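Local coordinates for hypothetical protein XCC279 (Xanthomonas campestris pv. campestris, PDB 4NAV), which probably hydrolyses 3-deoxy-D-manno-octulosonate 8-phosphate to 3-deoxy-D-manno-octulosonate and inorganic phosphate with the help of magnesium, a step of lipopolysaccharide biosynthesis, at residues 3-8 against 166-171; 54-59 against 84-89; 94-99 against 126-131; 98-103 against 108-113; 148-153 against 160-165. One frame throughout, in Å; residues are numbered along the deposited sequence.

Contact 1 of 5, residues 3-8 against 166-171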
# COMPACT_ATOMS: atom_id res chain seq x y z
N TYR A 3 0.07 26.72 -9.29
CA TYR A 3 -0.78 25.98 -8.35
C TYR A 3 -1.18 26.86 -7.18
O TYR A 3 -0.33 27.53 -6.61
CB TYR A 3 -0.03 24.77 -7.84
CG TYR A 3 -0.52 24.17 -6.54
CD1 TYR A 3 -1.58 23.25 -6.49
CD2 TYR A 3 0.16 24.43 -5.35
CE1 TYR A 3 -1.97 22.65 -5.30
CE2 TYR A 3 -0.24 23.85 -4.17
CZ TYR A 3 -1.29 22.97 -4.13
OH TYR A 3 -1.62 22.41 -2.90
N SER A 4 -2.48 26.91 -6.89
CA SER A 4 -2.95 27.62 -5.74
C SER A 4 -3.92 26.76 -5.03
O SER A 4 -4.97 26.43 -5.58
CB SER A 4 -3.64 28.94 -6.03
OG SER A 4 -4.01 29.55 -4.78
N PRO A 5 -3.60 26.41 -3.79
CA PRO A 5 -4.53 25.58 -3.02
C PRO A 5 -5.90 26.24 -2.91
O PRO A 5 -6.88 25.53 -2.68
CB PRO A 5 -3.86 25.47 -1.66
CG PRO A 5 -2.45 25.87 -1.88
CD PRO A 5 -2.47 26.86 -2.98
N LEU A 6 -5.96 27.56 -3.12
CA LEU A 6 -7.17 28.33 -2.88
C LEU A 6 -8.13 28.43 -4.04
O LEU A 6 -9.31 28.78 -3.86
CB LEU A 6 -6.81 29.73 -2.45
CG LEU A 6 -6.01 29.81 -1.16
CD1 LEU A 6 -5.89 31.28 -0.76
CD2 LEU A 6 -6.69 29.02 -0.06
N GLN A 7 -7.68 28.16 -5.26
CA GLN A 7 -8.66 28.29 -6.35
C GLN A 7 -9.62 27.10 -6.27
O GLN A 7 -9.31 26.02 -5.71
CB GLN A 7 -8.07 28.62 -7.74
CG GLN A 7 -7.23 27.58 -8.45
CD GLN A 7 -6.81 28.14 -9.81
OE1 GLN A 7 -7.23 27.68 -10.89
NE2 GLN A 7 -6.00 29.17 -9.75
N ASP A 8 -10.82 27.35 -6.73
CA ASP A 8 -11.90 26.38 -6.63
C ASP A 8 -12.36 26.14 -5.20
O ASP A 8 -13.08 25.19 -4.94
CB ASP A 8 -11.50 25.06 -7.30
CG ASP A 8 -10.93 25.27 -8.69
OD1 ASP A 8 -11.49 26.10 -9.46
OD2 ASP A 8 -9.90 24.63 -9.00
N VAL A 166 -4.40 26.43 4.32
CA VAL A 166 -4.32 27.32 5.46
C VAL A 166 -3.17 28.29 5.27
O VAL A 166 -3.33 29.52 5.38
CB VAL A 166 -4.18 26.52 6.74
CG1 VAL A 166 -3.88 27.43 7.93
CG2 VAL A 166 -5.46 25.78 7.02
N LEU A 167 -2.00 27.74 4.97
CA LEU A 167 -0.84 28.55 4.68
C LEU A 167 -1.11 29.55 3.53
O LEU A 167 -0.83 30.74 3.67
CB LEU A 167 0.33 27.65 4.34
CG LEU A 167 0.83 26.80 5.53
CD1 LEU A 167 1.80 25.73 5.08
CD2 LEU A 167 1.50 27.70 6.56
N ALA A 168 -1.77 29.10 2.45
CA ALA A 168 -2.06 30.02 1.36
C ALA A 168 -3.00 31.15 1.83
O ALA A 168 -2.81 32.30 1.51
CB ALA A 168 -2.70 29.28 0.20
N ALA A 169 -4.02 30.79 2.63
CA ALA A 169 -4.97 31.77 3.09
C ALA A 169 -4.33 32.77 4.01
O ALA A 169 -4.84 33.87 4.19
CB ALA A 169 -6.15 31.10 3.79
N GLN A 170 -3.24 32.37 4.64
CA GLN A 170 -2.56 33.26 5.59
C GLN A 170 -1.30 33.90 5.00
O GLN A 170 -0.48 34.41 5.73
CB GLN A 170 -2.24 32.48 6.87
CG GLN A 170 -3.50 32.04 7.61
CD GLN A 170 -3.19 31.43 8.97
OE1 GLN A 170 -2.11 31.63 9.53
NE2 GLN A 170 -4.18 30.78 9.56
N GLY A 171 -1.20 33.89 3.66
CA GLY A 171 -0.18 34.63 2.94
C GLY A 171 1.24 34.15 3.21
O GLY A 171 2.23 34.88 3.04

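Contact 2 of 5, residues 54-59 against 84-89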
# COMPACT_ATOMS: atom_id res chain seq x y z
N GLN A 54 5.87 17.39 6.28
CA GLN A 54 6.33 18.66 5.82
C GLN A 54 5.22 19.72 6.01
O GLN A 54 5.49 20.80 6.50
CB GLN A 54 6.77 18.59 4.36
CG GLN A 54 7.48 19.84 3.84
CD GLN A 54 8.69 20.20 4.71
OE1 GLN A 54 9.63 19.42 4.83
NE2 GLN A 54 8.68 21.39 5.28
N GLY A 55 3.97 19.39 5.68
CA GLY A 55 2.88 20.35 5.88
C GLY A 55 2.68 20.77 7.34
O GLY A 55 2.47 21.94 7.64
N LEU A 56 2.80 19.82 8.26
CA LEU A 56 2.53 20.11 9.65
C LEU A 56 3.58 21.02 10.28
O LEU A 56 3.24 21.93 11.03
CB LEU A 56 2.39 18.80 10.41
CG LEU A 56 1.14 18.00 9.97
CD1 LEU A 56 1.20 16.62 10.56
CD2 LEU A 56 -0.15 18.68 10.36
N LYS A 57 4.84 20.76 9.99
CA LYS A 57 5.94 21.62 10.40
C LYS A 57 5.72 23.05 9.91
O LYS A 57 5.99 24.01 10.63
CB LYS A 57 7.25 21.09 9.84
CG LYS A 57 7.83 19.95 10.63
CD LYS A 57 9.10 19.43 9.98
CE LYS A 57 9.70 18.30 10.81
NZ LYS A 57 10.83 17.58 10.16
N GLN A 58 5.18 23.19 8.71
CA GLN A 58 5.04 24.50 8.11
C GLN A 58 3.98 25.30 8.79
O GLN A 58 4.13 26.52 8.98
CB GLN A 58 4.72 24.35 6.67
CG GLN A 58 5.75 23.52 5.99
CD GLN A 58 6.83 24.33 5.41
OE1 GLN A 58 7.92 24.46 5.99
NE2 GLN A 58 6.54 24.93 4.26
N LEU A 59 2.90 24.61 9.18
CA LEU A 59 1.91 25.21 10.07
C LEU A 59 2.56 25.67 11.37
O LEU A 59 2.39 26.81 11.79
CB LEU A 59 0.80 24.24 10.39
CG LEU A 59 -0.22 23.95 9.31
CD1 LEU A 59 -1.31 23.08 9.88
CD2 LEU A 59 -0.85 25.22 8.72
N LEU A 84 8.01 15.77 14.74
CA LEU A 84 7.60 16.97 14.00
C LEU A 84 7.48 18.22 14.89
O LEU A 84 7.26 19.32 14.36
CB LEU A 84 6.26 16.72 13.26
CG LEU A 84 6.23 15.54 12.29
CD1 LEU A 84 4.80 15.23 11.86
CD2 LEU A 84 7.11 15.78 11.08
N GLY A 85 7.59 18.04 16.21
CA GLY A 85 7.44 19.13 17.17
C GLY A 85 6.01 19.63 17.31
O GLY A 85 5.75 20.83 17.22
N LEU A 86 5.07 18.70 17.54
CA LEU A 86 3.66 19.05 17.72
C LEU A 86 3.10 18.50 19.04
O LEU A 86 3.58 17.50 19.55
CB LEU A 86 2.78 18.51 16.59
CG LEU A 86 3.08 18.51 15.09
CD1 LEU A 86 4.40 19.08 14.60
CD2 LEU A 86 2.94 17.10 14.61
N HIS A 87 2.08 19.17 19.57
CA HIS A 87 1.35 18.67 20.74
C HIS A 87 0.59 17.43 20.38
O HIS A 87 0.08 17.33 19.27
CB HIS A 87 0.24 19.63 21.16
CG HIS A 87 -0.04 19.65 22.63
ND1 HIS A 87 -0.95 18.80 23.22
CD2 HIS A 87 0.43 20.44 23.63
CE1 HIS A 87 -1.01 19.04 24.51
NE2 HIS A 87 -0.18 20.03 24.79
N VAL A 88 0.43 16.56 21.38
CA VAL A 88 -0.33 15.33 21.24
C VAL A 88 -1.19 15.12 22.48
O VAL A 88 -0.79 15.45 23.59
CB VAL A 88 0.61 14.13 21.09
CG1 VAL A 88 -0.17 12.90 20.70
CG2 VAL A 88 1.68 14.43 20.05
N GLN A 89 -2.40 14.61 22.28
CA GLN A 89 -3.29 14.25 23.38
C GLN A 89 -3.85 12.88 23.05
O GLN A 89 -4.47 12.66 22.02
CB GLN A 89 -4.41 15.27 23.59
CG GLN A 89 -3.98 16.43 24.49
CD GLN A 89 -5.12 17.38 24.81
OE1 GLN A 89 -6.13 17.44 24.10
NE2 GLN A 89 -4.95 18.14 25.88

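Contact 3 of 5, residues 94-99 against 126-131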
# COMPACT_ATOMS: atom_id res chain seq x y z
N ASN A 94 -13.52 12.13 24.81
CA ASN A 94 -14.29 13.06 23.97
C ASN A 94 -13.43 14.14 23.31
O ASN A 94 -12.79 14.95 24.00
CB ASN A 94 -15.41 13.72 24.78
CG ASN A 94 -16.19 14.73 23.97
OD1 ASN A 94 -15.65 15.76 23.58
ND2 ASN A 94 -17.46 14.44 23.68
N LYS A 95 -13.46 14.18 21.99
CA LYS A 95 -12.55 15.04 21.24
C LYS A 95 -12.95 16.51 21.33
O LYS A 95 -12.10 17.38 21.46
CB LYS A 95 -12.41 14.56 19.81
CG LYS A 95 -11.93 13.11 19.77
CD LYS A 95 -11.21 12.76 18.49
CE LYS A 95 -10.66 11.35 18.54
NZ LYS A 95 -9.79 11.02 17.37
N ARG A 96 -14.25 16.77 21.33
CA ARG A 96 -14.73 18.13 21.59
C ARG A 96 -14.11 18.70 22.86
O ARG A 96 -13.50 19.76 22.82
CB ARG A 96 -16.26 18.18 21.71
CG ARG A 96 -16.83 19.59 21.65
CD ARG A 96 -18.36 19.61 21.63
NE ARG A 96 -19.04 19.74 22.92
CZ ARG A 96 -19.41 18.72 23.68
NH1 ARG A 96 -19.17 17.46 23.32
NH2 ARG A 96 -20.03 18.96 24.82
N LEU A 97 -14.25 17.99 23.98
CA LEU A 97 -13.73 18.46 25.28
C LEU A 97 -12.23 18.68 25.20
O LEU A 97 -11.73 19.67 25.73
CB LEU A 97 -14.10 17.50 26.41
N ALA A 98 -11.51 17.79 24.51
CA ALA A 98 -10.07 17.97 24.34
C ALA A 98 -9.78 19.28 23.61
O ALA A 98 -8.99 20.09 24.08
CB ALA A 98 -9.48 16.81 23.59
N VAL A 99 -10.44 19.47 22.47
CA VAL A 99 -10.30 20.70 21.71
C VAL A 99 -10.63 21.93 22.55
O VAL A 99 -9.87 22.90 22.58
CB VAL A 99 -11.17 20.66 20.43
CG1 VAL A 99 -11.27 22.04 19.79
CG2 VAL A 99 -10.60 19.69 19.41
N LEU A 126 -15.82 17.85 14.97
CA LEU A 126 -16.12 18.35 13.64
C LEU A 126 -17.31 19.29 13.69
O LEU A 126 -17.30 20.34 13.01
CB LEU A 126 -16.38 17.22 12.69
CG LEU A 126 -15.11 16.47 12.29
CD1 LEU A 126 -15.41 15.09 11.74
CD2 LEU A 126 -14.33 17.29 11.26
N LEU A 127 -18.31 18.97 14.52
CA LEU A 127 -19.50 19.84 14.61
C LEU A 127 -19.35 21.08 15.48
O LEU A 127 -20.19 21.96 15.43
CB LEU A 127 -20.71 19.04 15.09
CG LEU A 127 -21.25 18.03 14.09
CD1 LEU A 127 -22.50 17.36 14.63
CD2 LEU A 127 -21.54 18.67 12.73
N ALA A 128 -18.27 21.16 16.25
CA ALA A 128 -18.05 22.28 17.15
C ALA A 128 -17.04 23.34 16.63
O ALA A 128 -17.11 24.50 17.03
CB ALA A 128 -17.61 21.75 18.50
N VAL A 129 -16.14 22.98 15.72
CA VAL A 129 -15.06 23.91 15.31
C VAL A 129 -15.43 24.87 14.17
O VAL A 129 -16.38 24.65 13.44
CB VAL A 129 -13.77 23.17 14.96
CG1 VAL A 129 -13.26 22.39 16.15
CG2 VAL A 129 -13.97 22.25 13.76
N GLY A 130 -14.67 25.94 14.08
CA GLY A 130 -14.85 26.89 13.02
C GLY A 130 -14.61 26.27 11.64
O GLY A 130 -15.30 26.60 10.67
N LEU A 131 -13.62 25.38 11.53
CA LEU A 131 -13.27 24.82 10.22
C LEU A 131 -13.04 23.29 10.27
O LEU A 131 -11.91 22.82 10.43
CB LEU A 131 -12.04 25.51 9.66
CG LEU A 131 -11.68 25.14 8.22
CD1 LEU A 131 -12.91 25.18 7.30
CD2 LEU A 131 -10.62 26.08 7.68

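Contact 4 of 5, residues 98-103 against 108-113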
# COMPACT_ATOMS: atom_id res chain seq x y z
N ALA A 98 -11.51 17.79 24.51
CA ALA A 98 -10.07 17.97 24.34
C ALA A 98 -9.78 19.28 23.61
O ALA A 98 -8.99 20.09 24.08
CB ALA A 98 -9.48 16.81 23.59
N VAL A 99 -10.44 19.47 22.47
CA VAL A 99 -10.30 20.70 21.71
C VAL A 99 -10.63 21.93 22.55
O VAL A 99 -9.87 22.90 22.58
CB VAL A 99 -11.17 20.66 20.43
CG1 VAL A 99 -11.27 22.04 19.79
CG2 VAL A 99 -10.60 19.69 19.41
N LEU A 100 -11.78 21.90 23.22
CA LEU A 100 -12.21 22.98 24.09
C LEU A 100 -11.13 23.29 25.12
O LEU A 100 -10.92 24.42 25.49
CB LEU A 100 -13.51 22.58 24.81
CG LEU A 100 -14.82 23.35 24.78
CD1 LEU A 100 -15.13 23.93 23.42
CD2 LEU A 100 -15.97 22.43 25.23
N ALA A 101 -10.44 22.27 25.61
CA ALA A 101 -9.39 22.47 26.61
C ALA A 101 -8.24 23.22 26.01
O ALA A 101 -7.69 24.13 26.63
CB ALA A 101 -8.92 21.13 27.17
N LEU A 102 -7.88 22.84 24.80
CA LEU A 102 -6.80 23.50 24.04
C LEU A 102 -7.11 24.96 23.66
O LEU A 102 -6.21 25.78 23.57
CB LEU A 102 -6.49 22.71 22.78
CG LEU A 102 -5.45 21.61 22.92
CD1 LEU A 102 -5.99 20.54 23.85
CD2 LEU A 102 -5.08 20.95 21.60
N CYS A 103 -8.38 25.28 23.42
CA CYS A 103 -8.76 26.65 23.23
C CYS A 103 -8.43 27.53 24.45
O CYS A 103 -7.92 28.63 24.29
CB CYS A 103 -10.24 26.74 22.92
SG CYS A 103 -10.54 26.28 21.21
N LEU A 108 -8.01 30.91 22.80
CA LEU A 108 -8.68 30.93 21.51
C LEU A 108 -10.16 30.63 21.60
O LEU A 108 -10.63 30.11 22.61
CB LEU A 108 -8.03 29.89 20.59
CG LEU A 108 -6.54 30.11 20.38
CD1 LEU A 108 -5.98 28.99 19.53
CD2 LEU A 108 -6.26 31.45 19.73
N SER A 109 -10.89 31.00 20.55
CA SER A 109 -12.29 30.58 20.37
C SER A 109 -12.34 29.30 19.56
O SER A 109 -11.37 29.00 18.87
CB SER A 109 -13.08 31.62 19.59
OG SER A 109 -13.72 32.51 20.46
N LEU A 110 -13.49 28.62 19.57
CA LEU A 110 -13.73 27.53 18.62
C LEU A 110 -13.71 27.99 17.17
O LEU A 110 -13.31 27.22 16.27
CB LEU A 110 -15.06 26.85 18.89
CG LEU A 110 -15.10 25.99 20.15
CD1 LEU A 110 -16.52 25.48 20.41
CD2 LEU A 110 -14.08 24.85 20.08
N ASP A 111 -14.08 29.25 16.92
CA ASP A 111 -14.10 29.72 15.55
C ASP A 111 -12.69 29.93 14.99
O ASP A 111 -12.53 30.24 13.83
CB ASP A 111 -15.00 30.95 15.37
CG ASP A 111 -14.33 32.25 15.77
OD1 ASP A 111 -13.58 32.32 16.76
OD2 ASP A 111 -14.59 33.26 15.09
N GLN A 112 -11.66 29.74 15.81
CA GLN A 112 -10.28 29.86 15.37
C GLN A 112 -9.60 28.49 15.26
O GLN A 112 -8.39 28.39 15.17
CB GLN A 112 -9.49 30.74 16.35
CG GLN A 112 -10.03 32.14 16.51
CD GLN A 112 -9.35 32.88 17.65
OE1 GLN A 112 -9.63 32.63 18.84
NE2 GLN A 112 -8.48 33.83 17.32
N VAL A 113 -10.40 27.43 15.24
CA VAL A 113 -9.90 26.08 15.27
C VAL A 113 -10.29 25.31 14.02
O VAL A 113 -11.41 25.41 13.53
CB VAL A 113 -10.47 25.33 16.48
CG1 VAL A 113 -9.87 23.93 16.58
CG2 VAL A 113 -10.24 26.11 17.75

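Contact 5 of 5, residues 148-153 against 160-165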
# COMPACT_ATOMS: atom_id res chain seq x y z
N TRP A 148 -16.03 20.74 3.68
CA TRP A 148 -14.70 20.70 3.04
C TRP A 148 -14.13 19.28 3.01
O TRP A 148 -13.82 18.71 4.05
CB TRP A 148 -13.75 21.69 3.73
CG TRP A 148 -12.39 21.72 3.16
CD1 TRP A 148 -11.97 21.25 1.95
CD2 TRP A 148 -11.25 22.31 3.77
NE1 TRP A 148 -10.62 21.48 1.79
CE2 TRP A 148 -10.16 22.13 2.89
CE3 TRP A 148 -11.04 22.95 4.98
CZ2 TRP A 148 -8.91 22.57 3.19
CZ3 TRP A 148 -9.78 23.37 5.29
CH2 TRP A 148 -8.73 23.18 4.40
N HIS A 149 -13.98 18.72 1.81
CA HIS A 149 -13.36 17.43 1.62
C HIS A 149 -12.10 17.64 0.82
O HIS A 149 -12.16 18.30 -0.19
CB HIS A 149 -14.29 16.50 0.83
CG HIS A 149 -15.62 16.25 1.48
ND1 HIS A 149 -16.54 15.37 0.96
CD2 HIS A 149 -16.19 16.78 2.59
CE1 HIS A 149 -17.62 15.36 1.72
NE2 HIS A 149 -17.43 16.20 2.72
N THR A 150 -10.99 17.06 1.24
CA THR A 150 -9.81 17.10 0.43
C THR A 150 -9.97 16.20 -0.78
O THR A 150 -10.66 15.17 -0.75
CB THR A 150 -8.56 16.66 1.22
OG1 THR A 150 -8.69 15.31 1.69
CG2 THR A 150 -8.35 17.60 2.41
N ARG A 151 -9.28 16.54 -1.85
CA ARG A 151 -9.19 15.63 -2.98
C ARG A 151 -8.44 14.35 -2.57
O ARG A 151 -8.83 13.28 -2.96
CB ARG A 151 -8.50 16.31 -4.18
CG ARG A 151 -9.41 17.25 -4.96
CD ARG A 151 -8.63 18.28 -5.78
NE ARG A 151 -8.52 19.58 -5.09
CZ ARG A 151 -7.42 20.09 -4.53
NH1 ARG A 151 -6.24 19.45 -4.55
NH2 ARG A 151 -7.48 21.28 -3.93
N ALA A 152 -7.36 14.48 -1.82
CA ALA A 152 -6.52 13.33 -1.48
C ALA A 152 -7.06 12.54 -0.30
O ALA A 152 -7.83 13.04 0.51
CB ALA A 152 -5.08 13.76 -1.20
N ARG A 153 -6.56 11.32 -0.20
CA ARG A 153 -6.94 10.37 0.84
C ARG A 153 -6.03 10.48 2.04
O ARG A 153 -4.88 10.92 1.95
CB ARG A 153 -6.86 8.93 0.28
CG ARG A 153 -7.82 8.70 -0.89
CD ARG A 153 -7.94 7.32 -1.51
NE ARG A 153 -9.37 7.03 -1.73
CZ ARG A 153 -9.90 5.81 -1.80
NH1 ARG A 153 -9.15 4.72 -1.63
NH2 ARG A 153 -11.20 5.69 -2.03
N ARG A 160 -1.48 17.39 4.13
CA ARG A 160 -0.71 18.38 3.44
C ARG A 160 -1.65 19.28 2.66
O ARG A 160 -1.51 20.51 2.67
CB ARG A 160 0.29 17.75 2.48
CG ARG A 160 1.08 18.74 1.62
CD ARG A 160 1.76 19.79 2.50
NE ARG A 160 2.73 20.58 1.74
CZ ARG A 160 3.95 20.15 1.38
NH1 ARG A 160 4.36 18.92 1.68
NH2 ARG A 160 4.75 20.97 0.71
N GLU A 161 -2.64 18.67 2.01
CA GLU A 161 -3.59 19.46 1.23
C GLU A 161 -4.26 20.52 2.09
O GLU A 161 -4.50 21.64 1.64
CB GLU A 161 -4.61 18.56 0.55
CG GLU A 161 -5.44 19.27 -0.52
CD GLU A 161 -6.50 18.36 -1.11
OE1 GLU A 161 -6.24 17.13 -1.32
OE2 GLU A 161 -7.62 18.88 -1.34
N VAL A 162 -4.57 20.16 3.33
CA VAL A 162 -5.16 21.08 4.26
C VAL A 162 -4.14 22.15 4.63
O VAL A 162 -4.43 23.34 4.54
CB VAL A 162 -5.64 20.34 5.52
CG1 VAL A 162 -5.90 21.30 6.69
CG2 VAL A 162 -6.90 19.58 5.21
N CYS A 163 -2.97 21.72 5.08
CA CYS A 163 -1.92 22.65 5.42
C CYS A 163 -1.70 23.70 4.31
O CYS A 163 -1.69 24.90 4.57
CB CYS A 163 -0.65 21.90 5.72
SG CYS A 163 -0.75 20.83 7.20
N ASP A 164 -1.61 23.24 3.07
CA ASP A 164 -1.38 24.17 1.97
C ASP A 164 -2.47 25.25 1.85
O ASP A 164 -2.16 26.44 1.69
CB ASP A 164 -1.28 23.41 0.67
CG ASP A 164 -0.06 22.52 0.61
OD1 ASP A 164 0.89 22.70 1.41
OD2 ASP A 164 -0.01 21.66 -0.30
N VAL A 165 -3.73 24.86 2.06
CA VAL A 165 -4.82 25.82 2.03
C VAL A 165 -4.67 26.89 3.10
O VAL A 165 -4.73 28.11 2.82
CB VAL A 165 -6.16 25.11 2.22
CG1 VAL A 165 -7.26 26.10 2.62
CG2 VAL A 165 -6.53 24.34 0.95
O HOH W 1 -8.59 20.99 -0.47

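Contact 1 of 5, residues 3-8 against 166-171
Leu6 closes its forked end over the methyl of Ala168: CG stands 3.6 Å from Ala168 CB, and both CD1 and CD2 are within about 4 Å of the same carbon. With CG opposite the carbonyl carbon (chi1 -62°), the leucine has its branch turned to the helix. Its CD1 passes 3.9 Å from Ala169 N, along the backbone, while the CB of Ala169 is met more loosely by CD2. Pro5 supplies the second wall, its CG and CD each 4.0 Å from Ala168 CB, and the methyl sits in the corner formed by the proline ring and the leucine fork. All of this is apolar. The polar groups serve the shape of the N-terminal segment: Ser4 OG accepts from Leu6 N at 3.2 Å, an ST turn, and Gln7 N bonds to Ser4 O across a type I beta turn. Farther out, Tyr3 is held by Asp164 of helix 158-169 and by Glu144 of the second subunit. The contact thus lays the N-terminal arm over the last turn of helix 158-169, which ends in a Schellman motif with Gly171, at positive phi, as its C-prime residue.

Contact 2 of 5, residues 54-59 against 84-89
Leu84, Lys57 and Leu56 carry this contact, which belongs to the Rossmann-like alpha/beta core of the HAD fold: helix 50-61 packs beside the turn that leads from helix 75-84 into strand 87-90, an outermost strand of the parallel sheet within the chain. Leu84 is the central piece, and its two methyls part to different partners. CD1 faces the buried Leu56, whose CD1 it meets at 4.1 Å, the two side chains passing at a slant. CD2 instead lies against the aliphatic part of Lys57, 3.6 Å from Lys57 CE. That lysine is extended beyond CG, with every later torsion near 180°, and it runs past Leu84 at about a right angle, so that methylenes rather than the charged end do the touching.

The interface is apolar and grades from a buried side at Leu56 to an exposed one at Lys57. Leu56 also reaches Val66 of strand 65-70, which ties helix 50-61 to the sheet. Between Leu84 and Leu86, Gly85 takes positive phi and ends helix 75-84 in a Schellman motif; this reversal brings the chain round so that both leucines direct their CB atoms at helix 50-61. The outer part of the Leu86 side chain is less certainly placed, and its share in the contact is correspondingly doubtful. Nearer the root of the lysine, Lys57 CG passes 3.8 Å from Leu84 O.

Contact 3 of 5, residues 94-99 against 126-131
The first turns of helix 95-105 face the loop that leads from helix 123-126 to strand 131-133, with the backbones nearest where Arg96 CA and Ala128 CA are 6.9 Å apart. At that point the methyl of Ala128 lies against the aliphatic stem of Arg96: its CB is 3.9 Å from both Arg96 CG and Arg96 CD. The arginine leaves the helix with CG trans to the main-chain N, continues straight through chi2 and first bends at chi3 (93°). The stem therefore lies along the alanine before the chain turns away, and it is methylene carbon, not the guanidinium, that makes the contact. Ala182 of the third subunit also packs on Arg96.

One turn further along the helix, Val99 meets Val129, each through its CG1, at 4.2 Å, with the side chains at about a right angle. Both valines are buried and both also touch Phe115 of strand 113-116, so this pair sits between helix and sheet in the alpha/beta core of the HAD fold. Next to Arg96, Lys95 is directed elsewhere: its NZ forms salt bridges with Asp26, predicted to bind magnesium, and with Asp122. A lysine in this place is a recurring feature of HAD phosphatase active sites, and the helix start that bears it is fixed by an N-cap. Asn94 OD1 accepts from Leu97 N at 2.7 Å, nearly straight at 168°, the donor tilted 22° from the carbonyl plane, while Asn94 ND2 donates to Ala182 O of the third subunit.

Contact 4 of 5, residues 98-103 against 108-113
Cys103 SG lies among the side chains of the following loop, 3.5 Å from Val113 CG2 and 4.0 Å from Leu110 CD2, and it also passes Ser109 O. A chi1 of -77° swings the sulfur away from its own carbonyl carbon and toward the loop, while Cys103 CB rests close to Leu108 O. Leu110 reaches back to the helix through its fork: CD1 and CD2 both meet Leu100 CD1, the nearer being CD2 at 3.6 Å, and the two leucines pass at a slant on the more exposed side. On the buried side Val99 and Val113 meet tip to tip, CG1 to CG1, at 4.0 Å, with Leu110 CD2 equally near Val99 CG1.

These apolar contacts are held in place by two hydrogen bonds. Leu108 N donates to Cys103 O at 2.7 Å in an almost straight bond (176°), pinning the loop's return to the last turns of the helix. The second lies within the loop: Gln112 OE1 accepts from Ser109 N at 2.7 Å, in the carbonyl plane, bracing the short 3-10 turn at 110-111.

The whole is a helix-to-strand connection of the alpha/beta HAD core. Helix 95-105 leans on strands 22-25 and 65-70 through Leu102 and on Ile69 through Val99, while Val113 opens strand 113-116 between strands 22-25 and 131-133.

Contact 5 of 5, residues 148-153 against 160-165
The Glu161 carboxylate is sandwiched between the Arg151 guanidinium on one face and Thr150 CB on the other. The two charged planes are stacked, 14° apart, with Glu161 OE2 over the centre of one guanidinium face. OE2 is 3.5 Å from Arg151 NH2, a salt bridge of charges alone, since no N-H points at the oxygen; Thr150 CB is 3.5 Å from both Glu161 OE1 and OE2. At the edge of the Trp148 ring, in its plane, a water accepts from Trp148 NE1 and donates to Glu161 OE2. Val165 approaches the benzo end of the indole obliquely, its CG2 3.7 Å from Trp148 CZ2. In the HAD fold this is where the chain beyond the last core strand, 131-133, returns against helix 158-169.

OE2 accepts from Arg151 N and OE1 from Ala152 N, each at 2.9 Å and each through its syn lone pair, the carboxylate fork clasping two successive backbone amides. The Glu161 side chain is fully extended (chi1 -167°), long enough to span from helix to loop. The nearby arginine and two N-H groups would probably favour its ionised form.

Thr150 CG2 meets Val162 CG2 at 3.7 Å, the side chains at about a right angle, and both residues touch Val133 of strand 131-133. The threonine hydroxyl turns to its own segment instead, Thr150 OG1 donating to Ala152 O at 2.7 Å in the carbonyl plane.

Overall arrangement
Contacts 1 and 5 share helix 158-169, and Tyr3 probably hydrogen-bonds to Asp164 between them. Contacts 3 and 4 share helix 95-105 and Val99, their centres about 7 Å apart, and backbone bonds join their loops, Gly130 to Leu110 and Leu131 to Val113. Contact 2 joins helix 50-61 to the end of helix 75-84 and the approach to strand 87-90, at an outermost strand of the sheet. Contacts 4 and 5 are on opposite sides of the chain's centre. Val99 with Val113 and Val129, and Trp148 with Val162 and Val165, are buried; Lys57, Leu100 and Arg151 are exposed. Contacts 1, 2 and 3 are wholly apolar, 4 adds one backbone bond, and 5 alone rests on a charged carboxylate.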